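Local coordinates for protein tyrosine--tRNA ligase (Pyrococcus horikoshii, PDB 2CYC) that binds L-tyrosine and probably catalyses its ATP-dependent activation and transfer to the acceptor end of tRNA(Tyr), working as a homodimeric class I synthetase, at residues S43-L48 / E363-M368; V70-W75 / V93-F98; V89-A94 / L120-L125. All coordinates share one frame; numbering follows the deposited sequence.

Interaction 1 (S43-L48 / E363-M368); sequences SGYIHL and EPLELM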
ATOM      1  N   SER A  43      15.621 -14.424  -6.672  1.00 28.71           N
ATOM      2  CA  SER A  43      15.013 -15.041  -7.853  1.00 38.93           C
ATOM      3  C   SER A  43      15.946 -15.657  -8.879  1.00 40.08           C
ATOM      4  O   SER A  43      15.588 -15.723 -10.057  1.00 48.54           O
ATOM      5  CB  SER A  43      14.170 -14.010  -8.588  1.00 46.28           C
ATOM      6  OG  SER A  43      14.998 -12.964  -9.079  1.00 48.72           O
ATOM      7  N   GLY A  44      17.128 -16.096  -8.467  1.00 37.06           N
ATOM      8  CA  GLY A  44      18.040 -16.697  -9.423  1.00 31.50           C
ATOM      9  C   GLY A  44      19.483 -16.714  -8.961  1.00 29.29           C
ATOM     10  O   GLY A  44      19.795 -16.298  -7.839  1.00 20.84           O
ATOM     11  N   TYR A  45      20.362 -17.200  -9.832  1.00 23.84           N
ATOM     12  CA  TYR A  45      21.782 -17.275  -9.529  1.00 24.57           C
ATOM     13  C   TYR A  45      22.384 -15.884  -9.463  1.00 21.89           C
ATOM     14  O   TYR A  45      21.959 -14.974 -10.172  1.00 22.39           O
ATOM     15  CB  TYR A  45      22.509 -18.117 -10.584  1.00 28.43           C
ATOM     16  CG  TYR A  45      22.075 -19.569 -10.586  1.00 25.57           C
ATOM     17  CD1 TYR A  45      21.289 -20.083 -11.618  1.00 29.96           C
ATOM     18  CD2 TYR A  45      22.436 -20.422  -9.544  1.00 27.11           C
ATOM     19  CE1 TYR A  45      20.871 -21.414 -11.611  1.00 36.49           C
ATOM     20  CE2 TYR A  45      22.026 -21.758  -9.524  1.00 29.60           C
ATOM     21  CZ  TYR A  45      21.243 -22.246 -10.560  1.00 37.78           C
ATOM     22  OH  TYR A  45      20.830 -23.560 -10.546  1.00 39.38           O
ATOM     23  N   ILE A  46      23.371 -15.724  -8.592  1.00 19.83           N
ATOM     24  CA  ILE A  46      24.031 -14.442  -8.415  1.00 20.44           C
ATOM     25  C   ILE A  46      25.057 -14.201  -9.524  1.00 25.67           C
ATOM     26  O   ILE A  46      26.086 -14.879  -9.576  1.00 22.43           O
ATOM     27  CB  ILE A  46      24.746 -14.389  -7.046  1.00 26.68           C
ATOM     28  CG1 ILE A  46      23.707 -14.463  -5.918  1.00 23.13           C
ATOM     29  CG2 ILE A  46      25.597 -13.118  -6.943  1.00 20.39           C
ATOM     30  CD1 ILE A  46      24.318 -14.759  -4.548  1.00 15.05           C
ATOM     31  N   HIS A  47      24.774 -13.249 -10.414  1.00 20.13           N
ATOM     32  CA  HIS A  47      25.711 -12.940 -11.495  1.00 24.01           C
ATOM     33  C   HIS A  47      26.749 -11.958 -10.958  1.00 19.68           C
ATOM     34  O   HIS A  47      26.576 -11.429  -9.862  1.00 17.27           O
ATOM     35  CB  HIS A  47      24.968 -12.380 -12.723  1.00 24.42           C
ATOM     36  CG  HIS A  47      24.273 -11.075 -12.487  1.00 23.12           C
ATOM     37  ND1 HIS A  47      24.951  -9.881 -12.370  1.00 23.12           N
ATOM     38  CD2 HIS A  47      22.956 -10.773 -12.387  1.00 27.81           C
ATOM     39  CE1 HIS A  47      24.083  -8.898 -12.210  1.00 28.69           C
ATOM     40  NE2 HIS A  47      22.865  -9.411 -12.217  1.00 31.82           N
ATOM     41  N   LEU A  48      27.825 -11.719 -11.709  1.00 21.44           N
ATOM     42  CA  LEU A  48      28.915 -10.850 -11.239  1.00 21.88           C
ATOM     43  C   LEU A  48      28.533  -9.432 -10.829  1.00 26.67           C
ATOM     44  O   LEU A  48      29.144  -8.858  -9.916  1.00 19.40           O
ATOM     45  CB  LEU A  48      30.042 -10.787 -12.281  1.00 21.48           C
ATOM     46  CG  LEU A  48      30.576 -12.138 -12.763  1.00 21.54           C
ATOM     47  CD1 LEU A  48      31.841 -11.933 -13.601  1.00 12.48           C
ATOM     48  CD2 LEU A  48      30.869 -13.018 -11.565  1.00 14.40           C
ATOM     49  N   GLU A 363      24.555 -28.462  -1.055  1.00 22.96           N
ATOM     50  CA  GLU A 363      23.142 -28.236  -0.750  1.00 31.17           C
ATOM     51  C   GLU A 363      22.570 -27.012  -1.482  1.00 30.80           C
ATOM     52  O   GLU A 363      21.569 -27.117  -2.189  1.00 29.07           O
ATOM     53  CB  GLU A 363      22.934 -28.062   0.761  1.00 39.13           C
ATOM     54  CG  GLU A 363      23.481 -29.200   1.626  1.00 57.38           C
ATOM     55  CD  GLU A 363      25.004 -29.300   1.587  1.00 60.80           C
ATOM     56  OE1 GLU A 363      25.686 -28.290   1.876  1.00 55.62           O
ATOM     57  OE2 GLU A 363      25.518 -30.395   1.273  1.00 67.78           O
ATOM     58  N   PRO A 364      23.217 -25.843  -1.330  1.00 26.54           N
ATOM     59  CA  PRO A 364      22.747 -24.615  -1.980  1.00 24.07           C
ATOM     60  C   PRO A 364      22.440 -24.740  -3.476  1.00 25.38           C
ATOM     61  O   PRO A 364      21.344 -24.397  -3.922  1.00 22.68           O
ATOM     62  CB  PRO A 364      23.869 -23.623  -1.691  1.00 23.77           C
ATOM     63  CG  PRO A 364      24.353 -24.057  -0.329  1.00 23.13           C
ATOM     64  CD  PRO A 364      24.401 -25.572  -0.490  1.00 21.11           C
ATOM     65  N   LEU A 365      23.398 -25.231  -4.250  1.00 22.28           N
ATOM     66  CA  LEU A 365      23.189 -25.362  -5.683  1.00 25.49           C
ATOM     67  C   LEU A 365      22.164 -26.435  -6.037  1.00 29.40           C
ATOM     68  O   LEU A 365      21.472 -26.326  -7.051  1.00 28.39           O
ATOM     69  CB  LEU A 365      24.523 -25.622  -6.390  1.00 24.55           C
ATOM     70  CG  LEU A 365      25.446 -24.397  -6.380  1.00 29.86           C
ATOM     71  CD1 LEU A 365      26.701 -24.674  -7.224  1.00 29.06           C
ATOM     72  CD2 LEU A 365      24.680 -23.189  -6.935  1.00 24.96           C
ATOM     73  N   GLU A 366      22.059 -27.469  -5.208  1.00 31.57           N
ATOM     74  CA  GLU A 366      21.073 -28.513  -5.463  1.00 32.98           C
ATOM     75  C   GLU A 366      19.693 -27.872  -5.281  1.00 32.77           C
ATOM     76  O   GLU A 366      18.788 -28.085  -6.086  1.00 32.26           O
ATOM     77  CB  GLU A 366      21.272 -29.684  -4.495  1.00 37.77           C
ATOM     78  CG  GLU A 366      22.642 -30.337  -4.647  1.00 51.65           C
ATOM     79  CD  GLU A 366      22.889 -31.474  -3.671  1.00 59.98           C
ATOM     80  OE1 GLU A 366      22.713 -31.273  -2.448  1.00 62.43           O
ATOM     81  OE2 GLU A 366      23.278 -32.570  -4.131  1.00 62.08           O
ATOM     82  N   LEU A 367      19.541 -27.070  -4.232  1.00 26.55           N
ATOM     83  CA  LEU A 367      18.271 -26.393  -4.000  1.00 28.33           C
ATOM     84  C   LEU A 367      17.912 -25.568  -5.237  1.00 29.41           C
ATOM     85  O   LEU A 367      16.799 -25.660  -5.749  1.00 29.52           O
ATOM     86  CB  LEU A 367      18.367 -25.467  -2.783  1.00 24.21           C
ATOM     87  CG  LEU A 367      17.286 -24.381  -2.668  1.00 29.76           C
ATOM     88  CD1 LEU A 367      15.887 -25.023  -2.565  1.00 26.86           C
ATOM     89  CD2 LEU A 367      17.567 -23.521  -1.432  1.00 26.00           C
ATOM     90  N   MET A 368      18.866 -24.773  -5.719  1.00 27.97           N
ATOM     91  CA  MET A 368      18.644 -23.926  -6.892  1.00 31.62           C
ATOM     92  C   MET A 368      18.219 -24.697  -8.136  1.00 35.15           C
ATOM     93  O   MET A 368      17.336 -24.251  -8.870  1.00 34.35           O
ATOM     94  CB  MET A 368      19.899 -23.107  -7.210  1.00 28.90           C
ATOM     95  CG  MET A 368      20.233 -22.042  -6.166  1.00 29.22           C
ATOM     96  SD  MET A 368      18.800 -20.995  -5.746  1.00 27.62           S
ATOM     97  CE  MET A 368      18.733 -19.860  -7.183  1.00 21.33           C
TER
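Tyr45 and Met368 carry this contact, the phenol running out toward the helix and the methionine running back toward the loop. The far end of the phenol lies against the root of the methionine: Tyr45 CE2 approaches Met368 CB to 3.4 Å, and Tyr45 OH is 3.5 Å from the same carbon. Met368 then folds back, bent at both chi2 (-50°) and chi3 (-78°), which carries its methyl over one face of the tyrosine ring and on to the backbone, where Met368 CE sits 3.7 Å from Gly44 C. A flexible thioether suits this place, because it can follow both a ring and the peptide behind it. Leu365, one helical turn earlier, comes to the ring edge instead, with Leu365 CD2 4.0 Å from Tyr45 CE2. Gly44 is called for by its own backbone: at phi 160° a beta carbon would collide with the carbonyl oxygen of the residue before.

Further out, the tyrosine ring also meets His264 at a steep angle, and Tyr97 of helix 87-108 packs on both Tyr45 and Met368 while its hydroxyl is hydrogen-bonded to Ile46 N. The loop then enters helix 48-63 through His47, whose HLG sequence corresponds to the class I HIGH signature; His47 NE2 is hydrogen-bonded to Ser253 OG of the KMSKS region. The join between segments 43-48 and 363-368 itself rests on the close fit of apolar and aromatic groups, with no directional polar bond between the two.

Interaction 2 (V70-W75 / V93-F98); sequences VFLADW and VALKYF. With TYR (tyrosine), chain C.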
ATOM      1  N   VAL A  70      23.152  -6.600   4.299  1.00 15.48           N
ATOM      2  CA  VAL A  70      22.556  -7.163   3.086  1.00 15.77           C
ATOM      3  C   VAL A  70      21.102  -7.450   3.482  1.00 19.52           C
ATOM      4  O   VAL A  70      20.840  -8.159   4.458  1.00 18.40           O
ATOM      5  CB  VAL A  70      23.249  -8.480   2.655  1.00 19.33           C
ATOM      6  CG1 VAL A  70      22.391  -9.215   1.617  1.00 13.91           C
ATOM      7  CG2 VAL A  70      24.636  -8.175   2.084  1.00 12.76           C
ATOM      8  N   PHE A  71      20.175  -6.871   2.724  1.00 19.27           N
ATOM      9  CA  PHE A  71      18.736  -6.983   2.950  1.00 15.16           C
ATOM     10  C   PHE A  71      18.137  -7.938   1.907  1.00 19.08           C
ATOM     11  O   PHE A  71      18.156  -7.643   0.705  1.00 16.62           O
ATOM     12  CB  PHE A  71      18.131  -5.578   2.811  1.00 15.16           C
ATOM     13  CG  PHE A  71      16.680  -5.468   3.203  1.00 17.29           C
ATOM     14  CD1 PHE A  71      16.301  -5.473   4.546  1.00 15.27           C
ATOM     15  CD2 PHE A  71      15.700  -5.257   2.228  1.00 15.54           C
ATOM     16  CE1 PHE A  71      14.969  -5.261   4.918  1.00 15.89           C
ATOM     17  CE2 PHE A  71      14.360  -5.044   2.585  1.00 17.92           C
ATOM     18  CZ  PHE A  71      13.998  -5.044   3.938  1.00 21.93           C
ATOM     19  N   LEU A  72      17.616  -9.076   2.375  1.00 16.13           N
ATOM     20  CA  LEU A  72      17.018 -10.092   1.505  1.00 20.41           C
ATOM     21  C   LEU A  72      15.525  -9.758   1.404  1.00 20.71           C
ATOM     22  O   LEU A  72      14.743 -10.029   2.326  1.00 21.78           O
ATOM     23  CB  LEU A  72      17.241 -11.479   2.121  1.00 16.76           C
ATOM     24  CG  LEU A  72      18.690 -11.746   2.565  1.00 24.48           C
ATOM     25  CD1 LEU A  72      18.761 -12.922   3.544  1.00 20.85           C
ATOM     26  CD2 LEU A  72      19.556 -12.008   1.347  1.00 17.15           C
ATOM     27  N   ALA A  73      15.145  -9.161   0.278  1.00 18.73           N
ATOM     28  CA  ALA A  73      13.768  -8.701   0.060  1.00 21.44           C
ATOM     29  C   ALA A  73      12.769  -9.791  -0.313  1.00 21.32           C
ATOM     30  O   ALA A  73      12.323  -9.849  -1.468  1.00 18.68           O
ATOM     31  CB  ALA A  73      13.775  -7.601  -1.010  1.00 17.55           C
ATOM     32  N   ASP A  74      12.384 -10.622   0.665  1.00 17.86           N
ATOM     33  CA  ASP A  74      11.469 -11.725   0.388  1.00 18.92           C
ATOM     34  C   ASP A  74      10.046 -11.353  -0.037  1.00 19.10           C
ATOM     35  O   ASP A  74       9.618 -11.764  -1.119  1.00 19.32           O
ATOM     36  CB  ASP A  74      11.459 -12.758   1.550  1.00 16.76           C
ATOM     37  CG  ASP A  74      11.155 -12.150   2.924  1.00 22.69           C
ATOM     38  OD1 ASP A  74      11.071 -10.907   3.070  1.00 23.42           O
ATOM     39  OD2 ASP A  74      11.011 -12.949   3.878  1.00 21.35           O
ATOM     40  N   TRP A  75       9.316 -10.583   0.774  1.00 16.17           N
ATOM     41  CA  TRP A  75       7.953 -10.199   0.387  1.00 18.09           C
ATOM     42  C   TRP A  75       7.990  -9.417  -0.919  1.00 20.37           C
ATOM     43  O   TRP A  75       7.091  -9.548  -1.756  1.00 22.28           O
ATOM     44  CB  TRP A  75       7.272  -9.337   1.461  1.00 13.15           C
ATOM     45  CG  TRP A  75       6.833 -10.089   2.674  1.00 14.48           C
ATOM     46  CD1 TRP A  75       7.325 -11.288   3.125  1.00 20.67           C
ATOM     47  CD2 TRP A  75       5.887  -9.649   3.659  1.00 15.12           C
ATOM     48  NE1 TRP A  75       6.746 -11.613   4.331  1.00 25.31           N
ATOM     49  CE2 TRP A  75       5.862 -10.628   4.684  1.00 19.85           C
ATOM     50  CE3 TRP A  75       5.062  -8.519   3.781  1.00 17.34           C
ATOM     51  CZ2 TRP A  75       5.043 -10.511   5.819  1.00 19.98           C
ATOM     52  CZ3 TRP A  75       4.245  -8.400   4.912  1.00 17.86           C
ATOM     53  CH2 TRP A  75       4.244  -9.394   5.916  1.00 24.37           C
ATOM     54  N   VAL A  93      15.395 -20.088  -0.407  1.00 23.38           N
ATOM     55  CA  VAL A  93      16.466 -19.707  -1.319  1.00 22.45           C
ATOM     56  C   VAL A  93      17.294 -18.561  -0.744  1.00 21.05           C
ATOM     57  O   VAL A  93      18.523 -18.578  -0.802  1.00 16.80           O
ATOM     58  CB  VAL A  93      15.903 -19.268  -2.693  1.00 22.83           C
ATOM     59  CG1 VAL A  93      17.001 -18.621  -3.526  1.00 16.36           C
ATOM     60  CG2 VAL A  93      15.327 -20.483  -3.437  1.00 23.54           C
ATOM     61  N   ALA A  94      16.613 -17.564  -0.192  1.00 21.62           N
ATOM     62  CA  ALA A  94      17.288 -16.409   0.384  1.00 24.79           C
ATOM     63  C   ALA A  94      18.283 -16.835   1.470  1.00 24.07           C
ATOM     64  O   ALA A  94      19.445 -16.430   1.462  1.00 23.04           O
ATOM     65  CB  ALA A  94      16.245 -15.439   0.966  1.00 19.43           C
ATOM     66  N   LEU A  95      17.816 -17.668   2.394  1.00 22.29           N
ATOM     67  CA  LEU A  95      18.636 -18.147   3.498  1.00 29.03           C
ATOM     68  C   LEU A  95      19.628 -19.262   3.172  1.00 26.09           C
ATOM     69  O   LEU A  95      20.716 -19.307   3.736  1.00 28.74           O
ATOM     70  CB  LEU A  95      17.725 -18.611   4.641  1.00 33.13           C
ATOM     71  CG  LEU A  95      17.437 -17.597   5.756  1.00 42.49           C
ATOM     72  CD1 LEU A  95      17.155 -16.223   5.169  1.00 43.36           C
ATOM     73  CD2 LEU A  95      16.268 -18.090   6.590  1.00 40.06           C
ATOM     74  N   LYS A  96      19.270 -20.157   2.262  1.00 26.97           N
ATOM     75  CA  LYS A  96      20.154 -21.270   1.958  1.00 30.62           C
ATOM     76  C   LYS A  96      21.107 -21.085   0.799  1.00 29.27           C
ATOM     77  O   LYS A  96      22.129 -21.766   0.724  1.00 28.48           O
ATOM     78  CB  LYS A  96      19.329 -22.541   1.757  1.00 34.95           C
ATOM     79  CG  LYS A  96      18.691 -23.043   3.039  1.00 37.52           C
ATOM     80  CD  LYS A  96      17.862 -24.293   2.783  1.00 54.47           C
ATOM     81  CE  LYS A  96      17.318 -24.878   4.081  1.00 58.39           C
ATOM     82  NZ  LYS A  96      16.469 -26.083   3.840  1.00 56.99           N
ATOM     83  N   TYR A  97      20.785 -20.172  -0.108  1.00 27.13           N
ATOM     84  CA  TYR A  97      21.660 -19.938  -1.253  1.00 25.37           C
ATOM     85  C   TYR A  97      22.176 -18.515  -1.369  1.00 25.33           C
ATOM     86  O   TYR A  97      23.382 -18.279  -1.374  1.00 22.57           O
ATOM     87  CB  TYR A  97      20.952 -20.282  -2.564  1.00 21.68           C
ATOM     88  CG  TYR A  97      21.692 -19.750  -3.775  1.00 25.99           C
ATOM     89  CD1 TYR A  97      22.887 -20.341  -4.202  1.00 26.31           C
ATOM     90  CD2 TYR A  97      21.238 -18.616  -4.452  1.00 24.93           C
ATOM     91  CE1 TYR A  97      23.609 -19.817  -5.269  1.00 18.75           C
ATOM     92  CE2 TYR A  97      21.956 -18.078  -5.521  1.00 18.12           C
ATOM     93  CZ  TYR A  97      23.141 -18.685  -5.924  1.00 25.71           C
ATOM     94  OH  TYR A  97      23.854 -18.167  -6.981  1.00 19.27           O
ATOM     95  N   PHE A  98      21.251 -17.568  -1.472  1.00 26.46           N
ATOM     96  CA  PHE A  98      21.622 -16.175  -1.664  1.00 23.59           C
ATOM     97  C   PHE A  98      22.525 -15.589  -0.593  1.00 21.34           C
ATOM     98  O   PHE A  98      23.530 -14.955  -0.908  1.00 23.24           O
ATOM     99  CB  PHE A  98      20.368 -15.307  -1.827  1.00 17.01           C
ATOM    100  CG  PHE A  98      20.648 -13.991  -2.477  1.00 19.23           C
ATOM    101  CD1 PHE A  98      21.132 -12.917  -1.732  1.00 17.54           C
ATOM    102  CD2 PHE A  98      20.499 -13.840  -3.853  1.00 19.85           C
ATOM    103  CE1 PHE A  98      21.467 -11.709  -2.349  1.00 15.44           C
ATOM    104  CE2 PHE A  98      20.834 -12.633  -4.482  1.00 22.12           C
ATOM    105  CZ  PHE A  98      21.318 -11.569  -3.723  1.00 17.43           C
TER
HETATM  106  N   TYR C 701      14.287  -3.268  -5.876  1.00 14.73           N
HETATM  107  CA  TYR C 701      15.568  -3.998  -5.634  1.00 22.87           C
HETATM  108  C   TYR C 701      15.953  -4.821  -6.861  1.00 25.66           C
HETATM  109  O   TYR C 701      15.121  -4.926  -7.788  1.00 26.49           O
HETATM  110  CB  TYR C 701      15.429  -4.917  -4.410  1.00 14.73           C
HETATM  111  CG  TYR C 701      15.196  -4.168  -3.112  1.00 17.44           C
HETATM  112  CD1 TYR C 701      16.137  -3.260  -2.628  1.00 14.90           C
HETATM  113  CD2 TYR C 701      14.031  -4.367  -2.366  1.00 17.69           C
HETATM  114  CE1 TYR C 701      15.921  -2.560  -1.428  1.00 16.73           C
HETATM  115  CE2 TYR C 701      13.811  -3.687  -1.169  1.00 16.39           C
HETATM  116  CZ  TYR C 701      14.753  -2.783  -0.706  1.00 16.40           C
HETATM  117  OH  TYR C 701      14.519  -2.101   0.476  1.00 16.00           O
HETATM  118  OXT TYR C 701      17.079  -5.355  -6.879  1.00 26.11           O
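Leu72 points from the strand into helix 87-108 and splits its two methyls between different neighbours. The tight side is buried: Leu72 CD2 presses on Phe98 CD1 at 3.6 Å, meeting the ring obliquely, and Leu72 CB faces Ala94 CB at 4.2 Å. A small alanine suits this spot, where the two backbones come nearest, with Leu72 CA and Ala94 CA 6.4 Å apart. The helix widens into a pi-type turn here, Val93 O accepting from the backbone nitrogens of both Tyr97 and Phe98. The looser side faces solvent: Leu72 CD1 and Leu95 CD1 of the exposed leucine touch methyl to methyl at 4.0 Å, the two chains set roughly perpendicular.

Residues flanking Leu72 serve the tyrosine pocket. Phe71 leaves the strand on the side away from the helix, and its chi1 of -172° swings the ring to the ligand, bringing Phe71 CE2 to 3.6 Å from the ligand OH; past the strand, Ala73 CB lies 3.5 Å from the ligand CD2. If Phe71 were an alanine, the aromatic wall by the phenol oxygen would be gone and the substrate ring would probably be less firmly fixed beside Tyr37 and Asp175, among the residues that bind it. Strand 69-72 is thus two-sided: one side is apolar against the helix, while Phe71 on the other and Ala73 just beyond give the ligand ring nonpolar neighbours.

Interaction 3 (V89-A94 / L120-L125); sequences VIQEVA and LASEIL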
ATOM      1  N   VAL A  89       9.388 -20.688  -0.947  1.00 21.08           N
ATOM      2  CA  VAL A  89      10.578 -21.037  -1.701  1.00 26.63           C
ATOM      3  C   VAL A  89      11.538 -19.851  -1.735  1.00 24.81           C
ATOM      4  O   VAL A  89      12.759 -20.025  -1.650  1.00 22.20           O
ATOM      5  CB  VAL A  89      10.218 -21.474  -3.142  1.00 30.18           C
ATOM      6  CG1 VAL A  89      11.484 -21.724  -3.949  1.00 29.77           C
ATOM      7  CG2 VAL A  89       9.377 -22.752  -3.094  1.00 30.03           C
ATOM      8  N   ILE A  90      10.979 -18.649  -1.863  1.00 21.99           N
ATOM      9  CA  ILE A  90      11.779 -17.432  -1.879  1.00 21.92           C
ATOM     10  C   ILE A  90      12.600 -17.358  -0.592  1.00 22.54           C
ATOM     11  O   ILE A  90      13.804 -17.105  -0.619  1.00 22.41           O
ATOM     12  CB  ILE A  90      10.864 -16.187  -2.003  1.00 21.43           C
ATOM     13  CG1 ILE A  90      10.402 -16.053  -3.455  1.00 19.51           C
ATOM     14  CG2 ILE A  90      11.591 -14.918  -1.528  1.00 13.93           C
ATOM     15  CD1 ILE A  90       9.251 -15.068  -3.652  1.00 24.25           C
ATOM     16  N   GLN A  91      11.942 -17.619   0.532  1.00 19.55           N
ATOM     17  CA  GLN A  91      12.606 -17.569   1.829  1.00 26.32           C
ATOM     18  C   GLN A  91      13.680 -18.639   2.029  1.00 28.09           C
ATOM     19  O   GLN A  91      14.728 -18.379   2.622  1.00 26.89           O
ATOM     20  CB  GLN A  91      11.550 -17.617   2.941  1.00 23.12           C
ATOM     21  CG  GLN A  91      10.800 -16.283   3.043  1.00 23.70           C
ATOM     22  CD  GLN A  91       9.607 -16.306   3.985  1.00 26.25           C
ATOM     23  OE1 GLN A  91       9.248 -15.280   4.569  1.00 25.23           O
ATOM     24  NE2 GLN A  91       8.979 -17.460   4.121  1.00 23.63           N
ATOM     25  N   GLU A  92      13.433 -19.835   1.513  1.00 26.20           N
ATOM     26  CA  GLU A  92      14.405 -20.904   1.649  1.00 26.73           C
ATOM     27  C   GLU A  92      15.639 -20.564   0.814  1.00 28.36           C
ATOM     28  O   GLU A  92      16.779 -20.728   1.265  1.00 21.65           O
ATOM     29  CB  GLU A  92      13.802 -22.232   1.181  1.00 25.54           C
ATOM     30  CG  GLU A  92      14.857 -23.300   0.946  1.00 38.13           C
ATOM     31  CD  GLU A  92      14.274 -24.685   0.784  1.00 41.75           C
ATOM     32  OE1 GLU A  92      13.219 -24.816   0.123  1.00 42.92           O
ATOM     33  OE2 GLU A  92      14.884 -25.644   1.307  1.00 48.47           O
ATOM     34  N   VAL A  93      15.395 -20.088  -0.407  1.00 23.38           N
ATOM     35  CA  VAL A  93      16.466 -19.707  -1.319  1.00 22.45           C
ATOM     36  C   VAL A  93      17.294 -18.561  -0.744  1.00 21.05           C
ATOM     37  O   VAL A  93      18.523 -18.578  -0.802  1.00 16.80           O
ATOM     38  CB  VAL A  93      15.903 -19.268  -2.693  1.00 22.83           C
ATOM     39  CG1 VAL A  93      17.001 -18.621  -3.526  1.00 16.36           C
ATOM     40  CG2 VAL A  93      15.327 -20.483  -3.437  1.00 23.54           C
ATOM     41  N   ALA A  94      16.613 -17.564  -0.192  1.00 21.62           N
ATOM     42  CA  ALA A  94      17.288 -16.409   0.384  1.00 24.79           C
ATOM     43  C   ALA A  94      18.283 -16.835   1.470  1.00 24.07           C
ATOM     44  O   ALA A  94      19.445 -16.430   1.462  1.00 23.04           O
ATOM     45  CB  ALA A  94      16.245 -15.439   0.966  1.00 19.43           C
ATOM     46  N   LEU A 120      16.497 -10.685   6.778  1.00 23.17           N
ATOM     47  CA  LEU A 120      15.434 -11.172   5.904  1.00 20.48           C
ATOM     48  C   LEU A 120      14.354 -10.091   6.033  1.00 18.62           C
ATOM     49  O   LEU A 120      13.926  -9.790   7.145  1.00 19.61           O
ATOM     50  CB  LEU A 120      14.909 -12.518   6.416  1.00 21.22           C
ATOM     51  CG  LEU A 120      13.909 -13.257   5.518  1.00 29.04           C
ATOM     52  CD1 LEU A 120      14.528 -13.484   4.141  1.00 21.13           C
ATOM     53  CD2 LEU A 120      13.515 -14.589   6.157  1.00 23.05           C
ATOM     54  N   ALA A 121      13.914  -9.505   4.919  1.00 16.31           N
ATOM     55  CA  ALA A 121      12.914  -8.422   4.978  1.00 19.30           C
ATOM     56  C   ALA A 121      11.737  -8.692   5.906  1.00 17.60           C
ATOM     57  O   ALA A 121      11.335  -7.814   6.672  1.00 18.15           O
ATOM     58  CB  ALA A 121      12.386  -8.087   3.567  1.00 14.09           C
ATOM     59  N   SER A 122      11.182  -9.895   5.843  1.00 17.18           N
ATOM     60  CA  SER A 122      10.036 -10.215   6.687  1.00 16.02           C
ATOM     61  C   SER A 122      10.284  -9.964   8.179  1.00 19.92           C
ATOM     62  O   SER A 122       9.332  -9.811   8.946  1.00 21.63           O
ATOM     63  CB  SER A 122       9.586 -11.666   6.440  1.00 17.16           C
ATOM     64  OG  SER A 122      10.670 -12.567   6.524  1.00 21.35           O
ATOM     65  N   GLU A 123      11.553  -9.903   8.587  1.00 19.49           N
ATOM     66  CA  GLU A 123      11.882  -9.631   9.982  1.00 20.74           C
ATOM     67  C   GLU A 123      11.295  -8.269  10.359  1.00 25.09           C
ATOM     68  O   GLU A 123      10.836  -8.078  11.488  1.00 21.52           O
ATOM     69  CB  GLU A 123      13.406  -9.600  10.203  1.00 22.87           C
ATOM     70  CG  GLU A 123      14.153 -10.903   9.878  1.00 34.82           C
ATOM     71  CD  GLU A 123      15.675 -10.782  10.062  1.00 36.76           C
ATOM     72  OE1 GLU A 123      16.427 -11.611   9.491  1.00 26.94           O
ATOM     73  OE2 GLU A 123      16.116  -9.859  10.785  1.00 41.39           O
ATOM     74  N   ILE A 124      11.315  -7.312   9.430  1.00 18.24           N
ATOM     75  CA  ILE A 124      10.737  -6.009   9.744  1.00 18.97           C
ATOM     76  C   ILE A 124       9.324  -5.871   9.184  1.00 16.05           C
ATOM     77  O   ILE A 124       8.497  -5.183   9.774  1.00 22.71           O
ATOM     78  CB  ILE A 124      11.607  -4.813   9.229  1.00 18.16           C
ATOM     79  CG1 ILE A 124      11.626  -4.771   7.698  1.00 21.95           C
ATOM     80  CG2 ILE A 124      13.033  -4.929   9.775  1.00 19.83           C
ATOM     81  CD1 ILE A 124      12.367  -3.543   7.127  1.00 18.01           C
ATOM     82  N   LEU A 125       9.028  -6.524   8.062  1.00 17.96           N
ATOM     83  CA  LEU A 125       7.686  -6.408   7.467  1.00 19.63           C
ATOM     84  C   LEU A 125       6.588  -7.022   8.345  1.00 21.77           C
ATOM     85  O   LEU A 125       5.412  -6.672   8.227  1.00 20.80           O
ATOM     86  CB  LEU A 125       7.659  -7.039   6.066  1.00 16.13           C
ATOM     87  CG  LEU A 125       8.793  -6.616   5.125  1.00 26.01           C
ATOM     88  CD1 LEU A 125       8.671  -7.357   3.784  1.00 21.66           C
ATOM     89  CD2 LEU A 125       8.749  -5.110   4.915  1.00 23.16           C
TER
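A beta-alpha-beta crossover of the Rossmann-type catalytic domain is fastened here, Ala94 and Gln91 of helix 87-108 meeting Leu120, at the end of strand 117-120, and Ser122, on the short helix that follows. Ala94 CB touches Leu120 CD1 at 4.1 Å, methyl to methyl; the leucine reaches it because its chi1 of -173° sets CG opposite the backbone nitrogen. Its other methyl, Leu120 CD2, lies more loosely against Gln91 CG at 4.5 Å, so the glutamine's aliphatic part extends the apolar patch while its amide reaches out beside Ser122. The serine hydroxyl finds its strong partner in Asp74, to which it is hydrogen-bonded.

Leu120 and Glu123 are bonded twice across the turn from strand into helix. Leu120 N donates to Glu123 OE1 over 2.9 Å, nearly straight at 170° but arriving from well above the carboxylate plane, and Glu123 N returns a 2.8 Å bond to Leu120 O.

Around this patch, Leu120 also packs on Leu72 of the adjacent parallel strand 69-72, and Ala121 continues that pairing through its backbone bond to Leu72. Beyond, Ile124 and Leu125 carry short helix 122-125 against helix 164-178, at the tyrosine-binding Asp175.

Helix 87-108 connects all three contacts. Interactions 2 and 3 share its Val93-Ala94 turn and lay it across two neighbouring parallel strands; interaction 1 rests on another side of the helix, with Leu367 on Glu92 and Met368 on Val93 as well as on Tyr97. Interaction 2 is the buried one and lies nearest the substrate, while 1 and 3 are partly buried. None forms a hydrogen bond between its own segments, but the chemistry shifts with place: aliphatic and aromatic packing behind the tyrosine pocket in 2, thioether and aromatic packing near the C-terminus in 1, and mixed apolar and polar surface in 3. Interactions 2 and 3 are directly joined by Asp74 and Ser122, and interaction 1 spans both in sequence.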